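Putative NAD(P)H-flavin oxidoreductase (Neisseria meningitidis serogroup A / serotype 4A, PDB 6WT2) probably acts as an FMN-dependent nitroreductase of the NfsB type, using NADH or NADPH to reduce nitro compounds such as chloramphenicol. Local coordinates at residues A[48-53]-A[122-127]; A[93-96]-A[101-104]; A[181-184]-A[188-191]. All coordinates share one frame; numbering follows the deposited sequence.

Interaction 1 (A[48-53]-A[122-127]); sequences SSVGSE and ARYQAF. With FMN (flavin mononucleotide), chain K; NIO (nicotinic acid), chain E.
Val50 and Tyr124 are brought together by similar first torsions: Val50 CG1 (chi1 -51°) and Tyr124 CG (chi1 -70°) each stand anti to their own carbonyl carbon. Val50 CG1 thereby sits over a face of the tyrosine ring, 4.2 Å from the centroid of Tyr124, in a CH-pi contact. At the end of the ring a water bridges the two residues, donating to Val50 O and hydrogen-bonding Tyr124 OH at 2.7 Å; the hydroxyl also bonds to Arg109. Nicotinic acid lies between loop and helix, touching both. Val50 CG1 approaches its C3 to 3.4 Å, and a weak, bent hydrogen bond (130° at the proton) runs from Val50 N to O1 of the ligand. Phe127 offers a ring face to the ligand, whose C4 lies 3.8 Å above the centre of the Phe127 ring, while Ser49 OG meets the same ring obliquely and bonds to Glu171 of the second subunit. The loop is kept compact by Ser49 O, which accepts from both the amide and the hydroxyl of Ser52. Ser49 borders the flavin as well, with CB 3.8 Å from FMN C7, in a pocket lined by both subunits, probably where substrates bind. Helix 100-108 covers Val50 and Tyr124 through Met102, and Trp144 of helix 138-162 packs on Ser49 and Phe127.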
loop_
_atom_site.group_PDB
_atom_site.type_symbol
_atom_site.label_atom_id
_atom_site.label_comp_id
_atom_site.label_asym_id
_atom_site.label_seq_id
_atom_site.Cartn_x
_atom_site.Cartn_y
_atom_site.Cartn_z
ATOM N N SER A 48 -3.148 3.604 8.741
ATOM C CA SER A 48 -4.102 4.140 7.786
ATOM C C SER A 48 -4.267 5.622 8.065
ATOM O O SER A 48 -4.119 6.072 9.208
ATOM C CB SER A 48 -5.461 3.436 7.877
ATOM O OG SER A 48 -5.952 3.477 9.201
ATOM N N SER A 49 -4.603 6.361 7.013
ATOM C CA SER A 49 -4.874 7.785 7.147
ATOM C C SER A 49 -5.932 8.013 8.220
ATOM O O SER A 49 -6.960 7.336 8.235
ATOM C CB SER A 49 -5.342 8.351 5.806
ATOM O OG SER A 49 -5.530 9.755 5.886
ATOM N N VAL A 50 -5.652 8.956 9.132
ATOM C CA VAL A 50 -6.460 9.333 10.297
ATOM C C VAL A 50 -6.923 8.128 11.096
ATOM O O VAL A 50 -7.901 8.214 11.838
ATOM C CB VAL A 50 -7.657 10.237 9.918
ATOM C CG1 VAL A 50 -7.198 11.405 9.071
ATOM C CG2 VAL A 50 -8.801 9.467 9.255
ATOM N N GLY A 51 -6.185 7.023 11.025
ATOM C CA GLY A 51 -6.596 5.842 11.769
ATOM C C GLY A 51 -7.940 5.304 11.338
ATOM O O GLY A 51 -8.657 4.706 12.152
ATOM N N SER A 52 -8.296 5.483 10.066
ATOM C CA SER A 52 -9.621 5.097 9.593
ATOM C C SER A 52 -9.798 3.579 9.509
ATOM O O SER A 52 -10.921 3.085 9.683
ATOM C CB SER A 52 -9.878 5.727 8.225
ATOM O OG SER A 52 -8.832 5.369 7.328
ATOM N N GLU A 53 -8.728 2.826 9.239
ATOM C CA GLU A 53 -8.794 1.378 9.065
ATOM C C GLU A 53 -9.934 0.988 8.115
ATOM O O GLU A 53 -10.806 0.196 8.478
ATOM C CB GLU A 53 -8.964 0.684 10.411
ATOM C CG GLU A 53 -7.844 0.956 11.408
ATOM C CD GLU A 53 -8.155 0.417 12.798
ATOM O OE1 GLU A 53 -8.463 -0.795 12.918
ATOM O OE2 GLU A 53 -8.087 1.211 13.777
ATOM N N ALA A 122 -13.684 19.013 12.057
ATOM C CA ALA A 122 -13.444 20.198 11.241
ATOM C C ALA A 122 -12.134 20.082 10.470
ATOM O O ALA A 122 -12.070 20.441 9.287
ATOM C CB ALA A 122 -13.440 21.457 12.114
ATOM N N ARG A 123 -11.078 19.580 11.121
ATOM C CA ARG A 123 -9.807 19.383 10.423
ATOM C C ARG A 123 -9.920 18.297 9.355
ATOM O O ARG A 123 -9.383 18.451 8.248
ATOM C CB ARG A 123 -8.698 19.042 11.417
ATOM C CG ARG A 123 -8.295 20.197 12.322
ATOM C CD ARG A 123 -7.004 19.905 13.071
ATOM N NE ARG A 123 -7.193 18.920 14.133
ATOM C CZ ARG A 123 -7.602 19.228 15.363
ATOM N NH1 ARG A 123 -7.862 20.489 15.675
ATOM N NH2 ARG A 123 -7.759 18.279 16.279
ATOM N N TYR A 124 -10.609 17.191 9.666
ATOM C CA TYR A 124 -10.818 16.151 8.660
ATOM C C TYR A 124 -11.547 16.708 7.447
ATOM O O TYR A 124 -11.231 16.349 6.308
ATOM C CB TYR A 124 -11.630 14.986 9.231
ATOM C CG TYR A 124 -10.959 14.098 10.262
ATOM C CD1 TYR A 124 -9.665 14.335 10.708
ATOM C CD2 TYR A 124 -11.636 12.991 10.771
ATOM C CE1 TYR A 124 -9.069 13.497 11.656
ATOM C CE2 TYR A 124 -11.058 12.157 11.700
ATOM C CZ TYR A 124 -9.779 12.413 12.149
ATOM O OH TYR A 124 -9.224 11.556 13.079
ATOM N N GLN A 125 -12.555 17.559 7.676
ATOM C CA GLN A 125 -13.311 18.132 6.568
ATOM C C GLN A 125 -12.412 18.953 5.656
ATOM O O GLN A 125 -12.488 18.841 4.430
ATOM C CB GLN A 125 -14.457 18.999 7.088
ATOM C CG GLN A 125 -15.065 19.862 5.997
ATOM C CD GLN A 125 -16.428 20.394 6.348
ATOM O OE1 GLN A 125 -16.838 20.370 7.506
ATOM N NE2 GLN A 125 -17.149 20.877 5.342
ATOM N N ALA A 126 -11.582 19.816 6.244
ATOM C CA ALA A 126 -10.679 20.646 5.460
ATOM C C ALA A 126 -9.678 19.790 4.704
ATOM O O ALA A 126 -9.391 20.046 3.527
ATOM C CB ALA A 126 -9.960 21.638 6.372
ATOM N N PHE A 127 -9.149 18.757 5.365
ATOM C CA PHE A 127 -8.247 17.820 4.703
ATOM C C PHE A 127 -8.912 17.211 3.475
ATOM O O PHE A 127 -8.358 17.233 2.371
ATOM C CB PHE A 127 -7.826 16.722 5.689
ATOM C CG PHE A 127 -7.168 15.541 5.030
ATOM C CD1 PHE A 127 -5.929 15.672 4.432
ATOM C CD2 PHE A 127 -7.783 14.305 5.009
ATOM C CE1 PHE A 127 -5.310 14.582 3.805
ATOM C CE2 PHE A 127 -7.178 13.213 4.384
ATOM C CZ PHE A 127 -5.939 13.354 3.786
HETATM N N1 FMN K . -0.168 11.235 10.686
HETATM C C2 FMN K . 0.084 12.570 10.781
HETATM O O2 FMN K . 0.366 13.029 11.904
HETATM N N3 FMN K . -0.091 13.422 9.755
HETATM C C4 FMN K . -0.441 12.996 8.526
HETATM O O4 FMN K . -0.501 13.769 7.550
HETATM C C4A FMN K . -0.666 11.555 8.332
HETATM N N5 FMN K . -1.171 11.086 7.175
HETATM C C5A FMN K . -1.270 9.756 6.987
HETATM C C6 FMN K . -1.418 9.273 5.689
HETATM C C7 FMN K . -1.556 7.907 5.507
HETATM C C7M FMN K . -1.710 7.371 4.112
HETATM C C8 FMN K . -1.319 6.981 6.642
HETATM C C8M FMN K . -1.336 5.487 6.451
HETATM C C9 FMN K . -1.165 7.468 7.935
HETATM C C9A FMN K . -1.035 8.819 8.121
HETATM N N10 FMN K . -0.782 9.320 9.414
HETATM C C10 FMN K . -0.597 10.701 9.536
HETATM C "C1'" FMN K . -0.570 8.420 10.553
HETATM C "C2'" FMN K . -1.908 7.865 11.081
HETATM O "O2'" FMN K . -2.569 8.867 11.864
HETATM C "C3'" FMN K . -1.605 6.657 11.946
HETATM O "O3'" FMN K . -1.084 5.629 11.099
HETATM C "C4'" FMN K . -2.843 6.117 12.664
HETATM O "O4'" FMN K . -3.364 7.174 13.479
HETATM C "C5'" FMN K . -2.469 4.919 13.526
HETATM O "O5'" FMN K . -1.340 5.256 14.334
HETATM P P FMN K . -0.040 4.309 14.299
HETATM O O1P FMN K . -0.556 2.941 14.640
HETATM O O2P FMN K . 0.910 4.926 15.285
HETATM O O3P FMN K . 0.423 4.463 12.859
HETATM N N NIO E . -3.704 14.968 8.864
HETATM C C1 NIO E . -3.630 14.042 9.831
HETATM C C2 NIO E . -3.798 12.695 9.536
HETATM C C3 NIO E . -4.054 12.301 8.228
HETATM C C4 NIO E . -4.140 13.278 7.248
HETATM C C5 NIO E . -3.958 14.614 7.596
HETATM C C6 NIO E . -3.718 11.668 10.632
HETATM O O1 NIO E . -3.699 10.463 10.312
HETATM O O2 NIO E . -3.683 12.046 11.831
HETATM O O HOH W 1 -10.155 9.033 12.844
#

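Interaction 2 (A[93-96]-A[101-104]); sequences KNAR and FMLE
Ala95 and Arg96 meet Met102, a selenomethionine, at the end of a short run that leaves strand 85-92 and soon enters helix 100-108. At Lys93 the chain is still tied by backbone hydrogen bonding to Glu193, just ahead of strand 194-203, and its side chain rests on Phe142 of helix 138-162. Asn94 then turns the backbone with positive phi and lies beside Ser138 of that same helix. Ala95 is the centre of an inverse gamma turn, in which Arg96 N gives a weak hydrogen bond, 3.0 Å long, to Asn94 O. This tight reversal swings the chain from strand direction toward the helix, as a strand-to-helix connection within the nitroreductase fold. The Ala95 methyl contributes a loose apolar contact, its CB 4.3 Å from Met102 SE, and it also packs on Cys145 of helix 138-162. Ala95 O comes closer, 3.7 Å from Met102 CG, and accepts from Gln128 NE2. Arg96 touches through its backbone instead of its guanidinium group: Arg96 O lies only 3.0 Å from Met102 CG, a tight approach, and 3.5 Å from Met102 CB. Arg96 O is hydrogen-bonded to Ser99 OG. The selenomethionine reaches this position with CG anti to its carbonyl carbon (chi1 -69°), and further bends at chi2 (-65°) and chi3 fold its end back beside the turn. The Arg96 side chain starts away from the helix, packs on Leu141, and forms a salt bridge with Asp98.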
loop_
_atom_site.group_PDB
_atom_site.type_symbol
_atom_site.label_atom_id
_atom_site.label_comp_id
_atom_site.label_asym_id
_atom_site.label_seq_id
_atom_site.Cartn_x
_atom_site.Cartn_y
_atom_site.Cartn_z
ATOM N N LYS A 93 -16.743 2.563 1.391
ATOM C CA LYS A 93 -17.343 3.567 0.522
ATOM C C LYS A 93 -17.853 4.751 1.344
ATOM O O LYS A 93 -18.285 4.596 2.492
ATOM C CB LYS A 93 -18.503 2.980 -0.291
ATOM C CG LYS A 93 -18.080 1.905 -1.298
ATOM C CD LYS A 93 -19.242 1.505 -2.190
ATOM C CE LYS A 93 -18.819 0.495 -3.249
ATOM N NZ LYS A 93 -19.982 0.013 -4.050
ATOM N N ASN A 94 -17.820 5.935 0.727
ATOM C CA ASN A 94 -18.369 7.167 1.298
ATOM C C ASN A 94 -17.890 7.384 2.729
ATOM O O ASN A 94 -18.675 7.616 3.649
ATOM C CB ASN A 94 -19.896 7.169 1.219
ATOM C CG ASN A 94 -20.389 7.084 -0.214
ATOM O OD1 ASN A 94 -21.029 6.109 -0.606
ATOM N ND2 ASN A 94 -20.064 8.096 -1.012
ATOM N N ALA A 95 -16.574 7.284 2.910
ATOM C CA ALA A 95 -15.940 7.550 4.200
ATOM C C ALA A 95 -15.703 9.054 4.382
ATOM O O ALA A 95 -14.582 9.527 4.579
ATOM C CB ALA A 95 -14.643 6.759 4.315
ATOM N N ARG A 96 -16.805 9.805 4.311
ATOM C CA ARG A 96 -16.784 11.243 4.543
ATOM C C ARG A 96 -16.453 11.559 6.001
ATOM O O ARG A 96 -16.695 10.759 6.910
ATOM C CB ARG A 96 -18.140 11.862 4.198
ATOM C CG ARG A 96 -18.512 11.817 2.730
ATOM C CD ARG A 96 -19.946 12.298 2.530
ATOM N NE ARG A 96 -20.218 13.517 3.287
ATOM C CZ ARG A 96 -19.975 14.750 2.849
ATOM N NH1 ARG A 96 -19.442 14.951 1.647
ATOM N NH2 ARG A 96 -20.262 15.790 3.620
ATOM N N PHE A 101 -19.035 5.901 10.290
ATOM C CA PHE A 101 -17.842 5.064 10.294
ATOM C C PHE A 101 -16.614 5.859 10.709
ATOM O O PHE A 101 -15.765 5.357 11.459
ATOM C CB PHE A 101 -17.644 4.432 8.916
ATOM C CG PHE A 101 -16.384 3.605 8.804
ATOM C CD1 PHE A 101 -16.399 2.253 9.132
ATOM C CD2 PHE A 101 -15.192 4.179 8.389
ATOM C CE1 PHE A 101 -15.251 1.490 9.043
ATOM C CE2 PHE A 101 -14.032 3.416 8.289
ATOM C CZ PHE A 101 -14.060 2.074 8.622
HETATM N N MSE A 102 -16.497 7.092 10.227
HETATM C CA MSE A 102 -15.369 7.943 10.585
HETATM C C MSE A 102 -15.478 8.421 12.029
HETATM O O MSE A 102 -14.465 8.550 12.714
HETATM C CB MSE A 102 -15.269 9.130 9.628
HETATM C CG MSE A 102 -14.845 8.724 8.199
HETATM SE SE MSE A 102 -13.038 7.999 8.157
HETATM C CE MSE A 102 -12.224 9.397 9.203
ATOM N N LEU A 103 -16.708 8.666 12.494
ATOM C CA LEU A 103 -16.898 9.007 13.902
ATOM C C LEU A 103 -16.344 7.909 14.804
ATOM O O LEU A 103 -15.645 8.190 15.782
ATOM C CB LEU A 103 -18.382 9.244 14.195
ATOM C CG LEU A 103 -18.643 9.704 15.626
ATOM C CD1 LEU A 103 -17.956 11.040 15.863
ATOM C CD2 LEU A 103 -20.145 9.789 15.913
ATOM N N GLU A 104 -16.609 6.648 14.459
ATOM C CA GLU A 104 -16.127 5.536 15.269
ATOM C C GLU A 104 -14.602 5.477 15.278
ATOM O O GLU A 104 -13.991 5.239 16.330
ATOM C CB GLU A 104 -16.733 4.220 14.759
ATOM C CG GLU A 104 -16.345 2.964 15.545
ATOM C CD GLU A 104 -17.112 2.793 16.871
ATOM O OE1 GLU A 104 -17.789 3.744 17.340
ATOM O OE2 GLU A 104 -17.031 1.684 17.448
#

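Interaction 3 (A[181-184]-A[188-191]); sequences VLSG and LFDA
Leu188 and Leu182 open the contact with a backbone hydrogen bond. Leu188 N donates to Leu182 O over 3.0 Å, nearly straight at 162°, and the donor lies in the carbonyl plane. The bond joins the chain just beyond helix 175-185 to a turn within the helix that is wider than usual, of pi type. The two leucine side chains meet at a slant beside it, Leu182 CD2 lying 4.0 Å from Leu188 CD1. Next, Phe189 turns its ring back over the helix, because its CG stands between the backbone N and the carbonyl carbon (chi1 62°). One face receives Ser183 CB, 3.8 Å from the centroid of the Phe189 ring, in a CH-pi contact, while Leu182 CB comes obliquely to within 3.7 Å of Phe189 CE2. Ser183 uses its polar end on the same residue: with OG anti to its own backbone N, it donates to Phe189 O at 2.8 Å, the donor tilted 24° from the carbonyl plane. One serine thus holds both the ring and the carbonyl of the phenylalanine. Asp190 starts away from the helix, and its OD1 accepts from Ala192 N. Ala191 returns to the serine, placing CB 3.6 Å from Ser183 OG. A water links the two residues, accepting from the Ala191 amide and donating to the serine hydroxyl. On the protein side, Leu182 packs on Ile65 of helix 63-69 and Val88 of strand 85-92, and Phe189 rests on Leu90 of that strand. Leu188 touches Ala224 of the second subunit, and beyond Ala191 the chain enters strand 194-203.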
loop_
_atom_site.group_PDB
_atom_site.type_symbol
_atom_site.label_atom_id
_atom_site.label_comp_id
_atom_site.label_asym_id
_atom_site.label_seq_id
_atom_site.Cartn_x
_atom_site.Cartn_y
_atom_site.Cartn_z
ATOM N N VAL A 181 -20.781 -11.322 -7.203
ATOM C CA VAL A 181 -20.757 -12.670 -6.643
ATOM C C VAL A 181 -20.576 -12.631 -5.125
ATOM O O VAL A 181 -21.316 -13.286 -4.377
ATOM C CB VAL A 181 -19.655 -13.510 -7.321
ATOM C CG1 VAL A 181 -19.437 -14.809 -6.545
ATOM C CG2 VAL A 181 -20.020 -13.811 -8.773
ATOM N N LEU A 182 -19.578 -11.888 -4.642
ATOM C CA LEU A 182 -19.312 -11.891 -3.206
ATOM C C LEU A 182 -20.440 -11.239 -2.420
ATOM O O LEU A 182 -20.819 -11.729 -1.346
ATOM C CB LEU A 182 -17.997 -11.175 -2.908
ATOM C CG LEU A 182 -16.724 -11.813 -3.452
ATOM C CD1 LEU A 182 -15.513 -11.039 -2.927
ATOM C CD2 LEU A 182 -16.628 -13.281 -3.066
ATOM N N SER A 183 -20.977 -10.124 -2.916
ATOM C CA SER A 183 -22.022 -9.429 -2.173
ATOM C C SER A 183 -23.426 -9.863 -2.573
ATOM O O SER A 183 -24.299 -10.010 -1.708
ATOM C CB SER A 183 -21.907 -7.920 -2.364
ATOM O OG SER A 183 -23.085 -7.321 -1.863
ATOM N N GLY A 184 -23.682 -10.041 -3.862
ATOM C CA GLY A 184 -25.033 -10.342 -4.281
ATOM C C GLY A 184 -25.364 -11.812 -4.132
ATOM O O GLY A 184 -26.374 -12.171 -3.530
ATOM N N LEU A 188 -21.969 -11.618 1.429
ATOM C CA LEU A 188 -20.866 -11.506 2.379
ATOM C C LEU A 188 -20.712 -10.091 2.921
ATOM O O LEU A 188 -20.176 -9.916 4.018
ATOM C CB LEU A 188 -19.554 -11.949 1.728
ATOM C CG LEU A 188 -19.540 -13.382 1.183
ATOM C CD1 LEU A 188 -18.191 -13.692 0.560
ATOM C CD2 LEU A 188 -19.883 -14.379 2.274
ATOM N N PHE A 189 -21.154 -9.079 2.174
ATOM C CA PHE A 189 -21.058 -7.705 2.649
ATOM C C PHE A 189 -22.105 -6.853 1.948
ATOM O O PHE A 189 -22.653 -7.234 0.911
ATOM C CB PHE A 189 -19.646 -7.123 2.439
ATOM C CG PHE A 189 -19.207 -7.052 0.989
ATOM C CD1 PHE A 189 -19.471 -5.925 0.219
ATOM C CD2 PHE A 189 -18.511 -8.101 0.412
ATOM C CE1 PHE A 189 -19.068 -5.851 -1.105
ATOM C CE2 PHE A 189 -18.093 -8.037 -0.909
ATOM C CZ PHE A 189 -18.373 -6.910 -1.677
ATOM N N ASP A 190 -22.369 -5.688 2.538
ATOM C CA ASP A 190 -23.280 -4.695 1.974
ATOM C C ASP A 190 -22.533 -3.861 0.936
ATOM O O ASP A 190 -21.663 -3.055 1.288
ATOM C CB ASP A 190 -23.829 -3.816 3.095
ATOM C CG ASP A 190 -24.867 -2.826 2.618
ATOM O OD1 ASP A 190 -24.890 -2.483 1.418
ATOM O OD2 ASP A 190 -25.668 -2.378 3.466
ATOM N N ALA A 191 -22.893 -4.027 -0.343
ATOM C CA ALA A 191 -22.191 -3.335 -1.420
ATOM C C ALA A 191 -22.434 -1.830 -1.416
ATOM O O ALA A 191 -21.718 -1.107 -2.112
ATOM C CB ALA A 191 -22.590 -3.911 -2.781
HETATM O O HOH W 2 -25.390 -5.442 -0.657
#

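How the interactions relate
Interactions 1 and 2 are buried and adjoin: helix 100-108 of interaction 2 lines interaction 1, Met102 CE meeting Val50 CG2, and Phe101 brings CE2 and CZ against the backbone oxygens of Ser52 and Glu53. Neither has a direct hydrogen bond between its segments; interaction 1 relies on aromatic faces, ligands and a bridging water, interaction 2 on van der Waals contact with one selenomethionine. Interaction 3 lies at the surface, its centre about 27 Å from that of interaction 1, and ties a helix to its following loop by direct hydrogen bonds and a water. Lys93 NZ and Ala191 O probably form a 2.8 Å hydrogen bond joining interactions 2 and 3.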